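PDB 5CX7: ATP:cob(I)alamin adenosyltransferase from Salmonella enterica subsp. enterica serovar Livingstone, which probably converts cob(I)alamin to adenosylcobalamin, the cofactor of propanediol dehydratase, and binds heme through the C-terminal domain described here. Local coordinates for residues Leu62-Ala67 against Gly119-Ser123; Phe104-Tyr108 against Asp130-Gln135; Tyr108-Gly114 against Ile141-Gln147. The contacts are given in a common frame with arbitrary orientation. Residue numbers count along the deposited sequence, not the author numbering.

How the contacts relate
All three contacts involve neighbouring antiparallel strands 115-123 and 107-112, the latter outermost in the sheet of this chain. Contact 1 sets helix 59-72 on one face; contact 2 brings helix 127-139 to the start of strand 107-112; contact 3 runs the C-terminal tail beside that strand. Contacts 1 and 2, with centres 8 Å apart, are joined by Lys66 NZ to Gly105 O (2.8 Å) and Leu120 N to Tyr108 O (2.9 Å), both probable hydrogen bonds. Contacts 2 and 3 share Tyr108, their centres 14 Å apart; contacts 1 and 3 are 16 Å apart. None touches the heme: the side chains of Ile122 and Ile141 lie about 11 Å and 12 Å from it.

Contact 1 (Leu62-Ala67 against Gly119-Ser123); sequences LAPKKA and GLGIS. With GOL (glycerol), chain B.
A buried lysine turns its ammonium group back onto a strand: Lys66, with chi1 m and the rest of the chain t, places NZ 2.9 Å from Ile122 O in a hydrogen bond. NZ also donates to O1 of a glycerol, probably from the crystallisation liquor, at 2.7 Å, and forms a salt bridge with Asp130. Ser123 OG (chi1 t) lies a very short 2.4 Å from the same O1. Residues 62-67 are helical, kinked at Pro64, with Lys66 N to Leu62 O at 2.8 Å and Ala67 N to Ala63 O at 3.1 Å. Residues 119-123 form a beta strand (phi/psi near -135/140). The axes approach to 5.8 Å at 151°, nearly antiparallel, with Ala67 CA 4.2 Å from Gly121 CA. Glycine permits this closeness: a CB on Gly121 would lie 2.2 Å from Ala63 O, and one on Gly119 2.3 Å from Ala67 O. Ala67 CB reaches Gly121 N at 3.6 Å, Ala63 N sits 3.7 Å from Ser123 CB, and Leu62 CB 3.5 Å from Ser123 OG. Leu120 and Ile122 point away, onto helix 127-139 across the sheet. This is the helix-on-sheet layering of the HbpS-like family, an antiparallel sheet with helices on both faces.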
loop_
_atom_site.group_PDB
_atom_site.type_symbol
_atom_site.label_atom_id
_atom_site.label_comp_id
_atom_site.label_asym_id
_atom_site.label_seq_id
_atom_site.Cartn_x
_atom_site.Cartn_y
_atom_site.Cartn_z
ATOM N N LEU E 62 15.670 3.189 -6.231
ATOM C CA LEU E 62 16.611 2.078 -6.313
ATOM C C LEU E 62 17.871 2.218 -5.440
ATOM O O LEU E 62 18.300 1.223 -4.796
ATOM C CB LEU E 62 17.090 1.819 -7.769
ATOM C CG LEU E 62 16.044 1.362 -8.739
ATOM C CD1 LEU E 62 16.580 1.358 -10.126
ATOM C CD2 LEU E 62 15.422 0.003 -8.382
ATOM N N ALA E 63 18.421 3.414 -5.324
ATOM C CA ALA E 63 19.650 3.551 -4.485
ATOM C C ALA E 63 19.419 3.221 -2.969
ATOM O O ALA E 63 20.162 2.392 -2.412
ATOM C CB ALA E 63 20.343 4.897 -4.672
ATOM N N PRO E 64 18.357 3.791 -2.326
ATOM C CA PRO E 64 18.160 3.441 -0.923
ATOM C C PRO E 64 17.795 1.990 -0.765
ATOM O O PRO E 64 18.189 1.338 0.238
ATOM C CB PRO E 64 17.009 4.340 -0.462
ATOM C CG PRO E 64 16.914 5.412 -1.532
ATOM C CD PRO E 64 17.529 4.938 -2.762
ATOM N N LYS E 65 17.039 1.464 -1.702
ATOM C CA LYS E 65 16.748 -0.001 -1.664
ATOM C C LYS E 65 17.981 -0.869 -1.751
ATOM O O LYS E 65 18.079 -1.918 -1.092
ATOM C CB LYS E 65 15.721 -0.391 -2.736
ATOM C CG LYS E 65 14.315 0.157 -2.353
ATOM C CD LYS E 65 13.314 -0.194 -3.399
ATOM C CE LYS E 65 11.877 0.087 -2.792
ATOM N NZ LYS E 65 10.849 -0.378 -3.722
ATOM N N LYS E 66 18.880 -0.530 -2.657
ATOM C CA LYS E 66 20.145 -1.286 -2.699
ATOM C C LYS E 66 20.890 -1.288 -1.405
ATOM O O LYS E 66 21.492 -2.295 -0.982
ATOM C CB LYS E 66 21.029 -0.793 -3.841
ATOM C CG LYS E 66 20.551 -1.115 -5.214
ATOM C CD LYS E 66 21.572 -0.637 -6.284
ATOM C CE LYS E 66 20.931 -0.594 -7.666
ATOM N NZ LYS E 66 21.863 -0.089 -8.707
ATOM N N ALA E 67 20.966 -0.115 -0.773
ATOM C CA ALA E 67 21.684 0.040 0.456
ATOM C C ALA E 67 21.045 -0.762 1.547
ATOM O O ALA E 67 21.732 -1.500 2.316
ATOM C CB ALA E 67 21.747 1.490 0.843
ATOM N N GLY E 119 25.384 0.006 4.852
ATOM C CA GLY E 119 25.146 -0.331 3.488
ATOM C C GLY E 119 25.217 0.904 2.634
ATOM O O GLY E 119 24.807 1.992 3.026
ATOM N N LEU E 120 25.804 0.725 1.464
ATOM C CA LEU E 120 25.892 1.811 0.466
ATOM C C LEU E 120 25.182 1.362 -0.787
ATOM O O LEU E 120 25.412 0.274 -1.265
ATOM C CB LEU E 120 27.377 2.127 0.157
ATOM C CG LEU E 120 27.640 3.042 -1.022
ATOM C CD1 LEU E 120 27.329 4.443 -0.653
ATOM C CD2 LEU E 120 29.100 2.933 -1.495
ATOM N N GLY E 121 24.430 2.262 -1.379
ATOM C CA GLY E 121 23.752 2.019 -2.621
ATOM C C GLY E 121 23.844 3.138 -3.621
ATOM O O GLY E 121 23.759 4.308 -3.277
ATOM N N ILE E 122 24.095 2.760 -4.870
ATOM C CA ILE E 122 24.233 3.684 -5.980
ATOM C C ILE E 122 23.316 3.274 -7.106
ATOM O O ILE E 122 23.257 2.115 -7.449
ATOM C CB ILE E 122 25.677 3.660 -6.602
ATOM C CG1 ILE E 122 26.756 3.941 -5.507
ATOM C CG2 ILE E 122 25.772 4.652 -7.725
ATOM C CD1 ILE E 122 26.696 5.352 -4.878
ATOM N N SER E 123 22.626 4.253 -7.675
ATOM C CA SER E 123 21.841 4.014 -8.822
ATOM C C SER E 123 21.850 5.220 -9.710
ATOM O O SER E 123 21.870 6.367 -9.260
ATOM C CB SER E 123 20.339 3.679 -8.438
ATOM O OG SER E 123 19.599 3.400 -9.639
HETATM C C1 GOL B . 20.243 0.861 -11.839
HETATM O O1 GOL B . 20.578 1.396 -10.605
HETATM C C2 GOL B . 19.746 1.904 -12.841
HETATM O O2 GOL B . 20.547 3.080 -12.963
HETATM C C3 GOL B . 19.814 1.043 -14.094
HETATM O O3 GOL B . 19.724 1.835 -15.196
#

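Contact 2 (Phe104-Tyr108 against Asp130-Gln135); sequences FGGGY and DMDIAQ
Gly105, at phi/psi -59/153, passes over the side chain of Met131, its C 3.9 Å from Met131 CG; a CB here would fall 2.5 Å from Met131 SD. Gly106 comes closest to the helix, its CA 4.5 Å from Met131 CA and its N 3.6 Å from Met131 CG. Its phi/psi of 135/-10 would jam a side chain against the preceding carbonyl, and a CB would also crowd Asp130 CB. Asp130 itself turns its carboxylate to Gly125 N and Lys66. From Gly107 the chain is strand, opening the beta-hairpin 107-112/115-123; helix 127-139 follows and folds back across one face of that hairpin, with Ala134 resting also on Leu120 and Ile122. Tyr108 (chi1 m, chi2 84°) points toward the helix. Its CD1 packs on Ala134 CB at 3.7 Å, Met131 CE approaches OH to 3.4 Å, and Gln135 NE2, brought in by an m, t side chain, donates to Tyr108 OH at 2.7 Å with an N-H...O angle of 155°.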
loop_
_atom_site.group_PDB
_atom_site.type_symbol
_atom_site.label_atom_id
_atom_site.label_comp_id
_atom_site.label_asym_id
_atom_site.label_seq_id
_atom_site.Cartn_x
_atom_site.Cartn_y
_atom_site.Cartn_z
ATOM N N PHE E 104 20.132 -6.573 -8.424
ATOM C CA PHE E 104 21.272 -6.273 -9.318
ATOM C C PHE E 104 22.220 -5.322 -8.651
ATOM O O PHE E 104 21.934 -4.692 -7.650
ATOM C CB PHE E 104 20.783 -5.760 -10.713
ATOM C CG PHE E 104 19.774 -4.633 -10.649
ATOM C CD1 PHE E 104 20.180 -3.306 -10.464
ATOM C CD2 PHE E 104 18.421 -4.875 -10.887
ATOM C CE1 PHE E 104 19.253 -2.264 -10.391
ATOM C CE2 PHE E 104 17.516 -3.827 -10.894
ATOM C CZ PHE E 104 17.903 -2.538 -10.584
ATOM N N GLY E 105 23.424 -5.234 -9.255
ATOM C CA GLY E 105 24.515 -4.543 -8.645
ATOM C C GLY E 105 24.347 -3.094 -8.318
ATOM O O GLY E 105 23.615 -2.320 -8.953
ATOM N N GLY E 106 25.100 -2.701 -7.298
ATOM C CA GLY E 106 25.206 -1.303 -6.877
ATOM C C GLY E 106 25.110 -1.059 -5.399
ATOM O O GLY E 106 25.332 0.062 -4.952
ATOM N N GLY E 107 24.742 -2.099 -4.641
ATOM C CA GLY E 107 24.683 -2.059 -3.221
ATOM C C GLY E 107 25.772 -2.937 -2.624
ATOM O O GLY E 107 25.992 -4.020 -3.113
ATOM N N TYR E 108 26.411 -2.444 -1.577
ATOM C CA TYR E 108 27.414 -3.164 -0.845
ATOM C C TYR E 108 27.207 -3.024 0.648
ATOM O O TYR E 108 26.826 -1.974 1.158
ATOM C CB TYR E 108 28.820 -2.614 -1.180
ATOM C CG TYR E 108 29.249 -3.013 -2.514
ATOM C CD1 TYR E 108 28.844 -2.270 -3.614
ATOM C CD2 TYR E 108 30.099 -4.072 -2.731
ATOM C CE1 TYR E 108 29.285 -2.589 -4.860
ATOM C CE2 TYR E 108 30.499 -4.457 -4.024
ATOM C CZ TYR E 108 30.083 -3.665 -5.070
ATOM O OH TYR E 108 30.433 -3.916 -6.363
ATOM N N ASP E 130 27.362 1.754 -11.602
ATOM C CA ASP E 130 26.917 1.878 -10.248
ATOM C C ASP E 130 27.828 1.116 -9.288
ATOM O O ASP E 130 28.196 1.653 -8.248
ATOM C CB ASP E 130 25.474 1.313 -10.078
ATOM C CG ASP E 130 24.410 2.097 -10.757
ATOM O OD1 ASP E 130 24.512 3.302 -11.114
ATOM O OD2 ASP E 130 23.249 1.507 -10.890
ATOM N N MET E 131 28.274 -0.064 -9.695
ATOM C CA MET E 131 29.214 -0.825 -8.935
ATOM C C MET E 131 30.568 -0.087 -8.837
ATOM O O MET E 131 31.228 -0.139 -7.806
ATOM C CB MET E 131 29.378 -2.219 -9.503
ATOM C CG MET E 131 28.092 -3.106 -9.299
ATOM S SD MET E 131 28.119 -4.628 -10.179
ATOM C CE MET E 131 29.345 -5.476 -9.198
ATOM N N ASP E 132 31.050 0.413 -9.935
ATOM C CA ASP E 132 32.322 1.175 -9.970
ATOM C C ASP E 132 32.288 2.319 -9.017
ATOM O O ASP E 132 33.212 2.506 -8.189
ATOM C CB ASP E 132 32.539 1.645 -11.405
ATOM C CG ASP E 132 33.858 2.485 -11.611
ATOM O OD1 ASP E 132 34.320 3.127 -10.677
ATOM O OD2 ASP E 132 34.240 2.636 -12.766
ATOM N N ILE E 133 31.239 3.118 -9.095
ATOM C CA ILE E 133 31.052 4.231 -8.158
ATOM C C ILE E 133 31.025 3.807 -6.686
ATOM O O ILE E 133 31.735 4.390 -5.895
ATOM C CB ILE E 133 29.808 5.039 -8.508
ATOM C CG1 ILE E 133 29.977 5.720 -9.905
ATOM C CG2 ILE E 133 29.479 6.082 -7.470
ATOM C CD1 ILE E 133 28.674 6.080 -10.587
ATOM N N ALA E 134 30.259 2.756 -6.391
ATOM C CA ALA E 134 30.176 2.233 -5.063
ATOM C C ALA E 134 31.548 1.739 -4.570
ATOM O O ALA E 134 31.941 2.047 -3.466
ATOM C CB ALA E 134 29.158 1.106 -5.009
ATOM N N GLN E 135 32.227 0.965 -5.375
ATOM C CA GLN E 135 33.555 0.432 -5.007
ATOM C C GLN E 135 34.586 1.527 -4.786
ATOM O O GLN E 135 35.368 1.466 -3.850
ATOM C CB GLN E 135 34.075 -0.534 -6.066
ATOM C CG GLN E 135 33.339 -1.862 -6.123
ATOM C CD GLN E 135 33.487 -2.522 -7.505
ATOM O OE1 GLN E 135 34.302 -2.128 -8.297
ATOM N NE2 GLN E 135 32.661 -3.516 -7.784
#

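Contact 3 (Tyr108-Gly114 against Ile141-Gln147); sequences YALWRDG and INVGTHQ
Ile141 approaches the tip of Arg112, its CD1 4.4 Å from Arg112 NH2. Asn142 follows with positive phi (59/70), and its O takes a weak hydrogen bond from Arg112 NH2 at 3.5 Å; the firmer partner of that guanidinium is Asp16, through a salt bridge. Val143 is extended (-140/167): CG1 lies over the guanidinium face, 3.4 Å from Arg112 NH2, and CG2 packs on Leu110 CD2 at 4.2 Å. Gly144 makes the single antiparallel bridge, a hydrogen-bonded pair with Trp111 (CA to CA 5.0 Å), in which Trp111 N donates to Gly144 O at 2.8 Å and Gly144 N to Trp111 O at 2.9 Å. Thr145 leaves the extended path at -105/7; its CA makes a CA-H...O contact with Ala109 O at 3.3 Å, and water 1 links Ala109 N (3.0 Å) to Thr145 O (2.8 Å). His146 N then lies 3.5 Å from Trp111 CD1. Gln147 (chi1 t, chi2 t) covers the indole of Trp111 (chi1 m) in a CH-pi contact, CB 3.7 Å from the six-membered ring centroid and 12° off its normal, while NE2 donates to Gly114 O at 3.0 Å. Water 2 joins Gly114 N (3.1 Å) to Gln147 OXT (2.9 Å). The tail emerging from helix 127-139 thus flanks the outermost strand 107-112, whose other edge pairs with strand 115-123, while Ile141 packs against helix 14-31.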
loop_
_atom_site.group_PDB
_atom_site.type_symbol
_atom_site.label_atom_id
_atom_site.label_comp_id
_atom_site.label_asym_id
_atom_site.label_seq_id
_atom_site.Cartn_x
_atom_site.Cartn_y
_atom_site.Cartn_z
ATOM N N TYR E 108 26.411 -2.444 -1.577
ATOM C CA TYR E 108 27.414 -3.164 -0.845
ATOM C C TYR E 108 27.207 -3.024 0.648
ATOM O O TYR E 108 26.826 -1.974 1.158
ATOM C CB TYR E 108 28.820 -2.614 -1.180
ATOM C CG TYR E 108 29.249 -3.013 -2.514
ATOM C CD1 TYR E 108 28.844 -2.270 -3.614
ATOM C CD2 TYR E 108 30.099 -4.072 -2.731
ATOM C CE1 TYR E 108 29.285 -2.589 -4.860
ATOM C CE2 TYR E 108 30.499 -4.457 -4.024
ATOM C CZ TYR E 108 30.083 -3.665 -5.070
ATOM O OH TYR E 108 30.433 -3.916 -6.363
ATOM N N ALA E 109 27.427 -4.120 1.351
ATOM C CA ALA E 109 27.437 -4.143 2.789
ATOM C C ALA E 109 28.819 -3.674 3.269
ATOM O O ALA E 109 29.822 -3.934 2.622
ATOM C CB ALA E 109 27.187 -5.533 3.287
ATOM N N LEU E 110 28.833 -2.922 4.343
ATOM C CA LEU E 110 30.055 -2.304 4.866
ATOM C C LEU E 110 30.372 -2.977 6.213
ATOM O O LEU E 110 29.539 -2.964 7.127
ATOM C CB LEU E 110 29.874 -0.837 5.052
ATOM C CG LEU E 110 29.369 -0.076 3.818
ATOM C CD1 LEU E 110 29.106 1.369 4.157
ATOM C CD2 LEU E 110 30.330 -0.166 2.653
ATOM N N TRP E 111 31.599 -3.462 6.339
ATOM C CA TRP E 111 32.058 -4.209 7.522
ATOM C C TRP E 111 33.376 -3.663 8.086
ATOM O O TRP E 111 34.203 -3.140 7.351
ATOM C CB TRP E 111 32.332 -5.652 7.150
ATOM C CG TRP E 111 31.210 -6.424 6.632
ATOM C CD1 TRP E 111 30.759 -6.430 5.367
ATOM C CD2 TRP E 111 30.385 -7.342 7.362
ATOM N NE1 TRP E 111 29.687 -7.279 5.255
ATOM C CE2 TRP E 111 29.428 -7.837 6.473
ATOM C CE3 TRP E 111 30.386 -7.803 8.686
ATOM C CZ2 TRP E 111 28.468 -8.803 6.853
ATOM C CZ3 TRP E 111 29.431 -8.727 9.084
ATOM C CH2 TRP E 111 28.491 -9.224 8.189
ATOM N N ARG E 112 33.500 -3.678 9.416
ATOM C CA ARG E 112 34.747 -3.283 10.133
ATOM C C ARG E 112 34.937 -4.284 11.228
ATOM O O ARG E 112 34.038 -4.395 12.076
ATOM C CB ARG E 112 34.643 -1.896 10.813
ATOM C CG ARG E 112 35.623 -0.907 10.321
ATOM C CD ARG E 112 35.570 0.391 11.164
ATOM N NE ARG E 112 35.812 1.324 10.120
ATOM C CZ ARG E 112 35.160 2.457 9.918
ATOM N NH1 ARG E 112 34.185 2.882 10.717
ATOM N NH2 ARG E 112 35.532 3.178 8.911
ATOM N N ASP E 113 36.121 -4.893 11.294
ATOM C CA ASP E 113 36.459 -5.819 12.396
ATOM C C ASP E 113 35.400 -6.894 12.619
ATOM O O ASP E 113 34.995 -7.142 13.763
ATOM C CB ASP E 113 36.687 -5.057 13.722
ATOM C CG ASP E 113 37.837 -4.031 13.660
ATOM O OD1 ASP E 113 38.732 -4.147 12.789
ATOM O OD2 ASP E 113 37.798 -3.018 14.427
ATOM N N GLY E 114 34.904 -7.465 11.524
ATOM C CA GLY E 114 33.853 -8.460 11.591
ATOM C C GLY E 114 32.443 -7.980 11.931
ATOM O O GLY E 114 31.542 -8.803 12.093
ATOM N N ILE E 141 37.396 5.077 2.203
ATOM C CA ILE E 141 37.434 5.002 3.626
ATOM C C ILE E 141 37.974 3.753 4.155
ATOM O O ILE E 141 37.903 3.720 5.310
ATOM C CB ILE E 141 36.034 5.242 4.329
ATOM C CG1 ILE E 141 35.000 4.172 3.967
ATOM C CG2 ILE E 141 35.492 6.626 3.932
ATOM C CD1 ILE E 141 33.800 4.137 4.932
ATOM N N ASN E 142 38.427 2.680 3.508
ATOM C CA ASN E 142 38.872 1.538 4.576
ATOM C C ASN E 142 37.809 0.972 5.582
ATOM O O ASN E 142 37.589 1.289 6.827
ATOM C CB ASN E 142 39.978 2.174 5.329
ATOM C CG ASN E 142 41.302 1.966 4.692
ATOM O OD1 ASN E 142 41.812 1.001 5.063
ATOM N ND2 ASN E 142 41.902 2.844 3.843
ATOM N N VAL E 143 36.961 0.259 4.904
ATOM C CA VAL E 143 36.102 -0.640 5.486
ATOM C C VAL E 143 36.188 -1.720 4.488
ATOM O O VAL E 143 36.682 -1.498 3.389
ATOM C CB VAL E 143 34.664 -0.057 5.466
ATOM C CG1 VAL E 143 34.473 1.024 6.509
ATOM C CG2 VAL E 143 34.276 0.460 4.097
ATOM N N GLY E 144 35.677 -2.853 4.873
ATOM C CA GLY E 144 35.600 -3.970 3.998
ATOM C C GLY E 144 34.172 -4.152 3.501
ATOM O O GLY E 144 33.230 -3.545 4.048
ATOM N N THR E 145 34.065 -4.943 2.458
ATOM C CA THR E 145 32.765 -5.333 1.888
ATOM C C THR E 145 32.348 -6.766 2.207
ATOM O O THR E 145 31.316 -7.221 1.737
ATOM C CB THR E 145 32.720 -5.123 0.406
ATOM O OG1 THR E 145 33.769 -5.865 -0.223
ATOM C CG2 THR E 145 32.871 -3.628 0.095
ATOM N N HIS E 146 33.121 -7.429 3.051
ATOM C CA HIS E 146 32.793 -8.764 3.528
ATOM C C HIS E 146 33.223 -8.865 4.941
ATOM O O HIS E 146 34.121 -8.125 5.405
ATOM C CB HIS E 146 33.639 -9.656 2.680
ATOM C CG HIS E 146 33.556 -11.124 2.943
ATOM N ND1 HIS E 146 34.414 -11.768 3.812
ATOM C CD2 HIS E 146 32.831 -12.096 2.335
ATOM C CE1 HIS E 146 34.162 -13.069 3.788
ATOM N NE2 HIS E 146 33.205 -13.293 2.902
ATOM N N GLN E 147 32.528 -9.749 5.654
ATOM C CA GLN E 147 32.843 -9.992 7.016
ATOM C C GLN E 147 34.244 -10.575 7.106
ATOM O O GLN E 147 34.594 -11.432 6.298
ATOM C CB GLN E 147 31.901 -11.008 7.626
ATOM C CG GLN E 147 32.243 -11.235 9.074
ATOM C CD GLN E 147 31.149 -11.972 9.788
ATOM O OE1 GLN E 147 30.604 -12.907 9.254
ATOM N NE2 GLN E 147 30.832 -11.556 10.998
ATOM O OXT GLN E 147 34.912 -10.250 8.073
HETATM O O HOH W 1 29.145 -6.287 0.268
HETATM O O HOH W 2 35.100 -7.357 8.413
#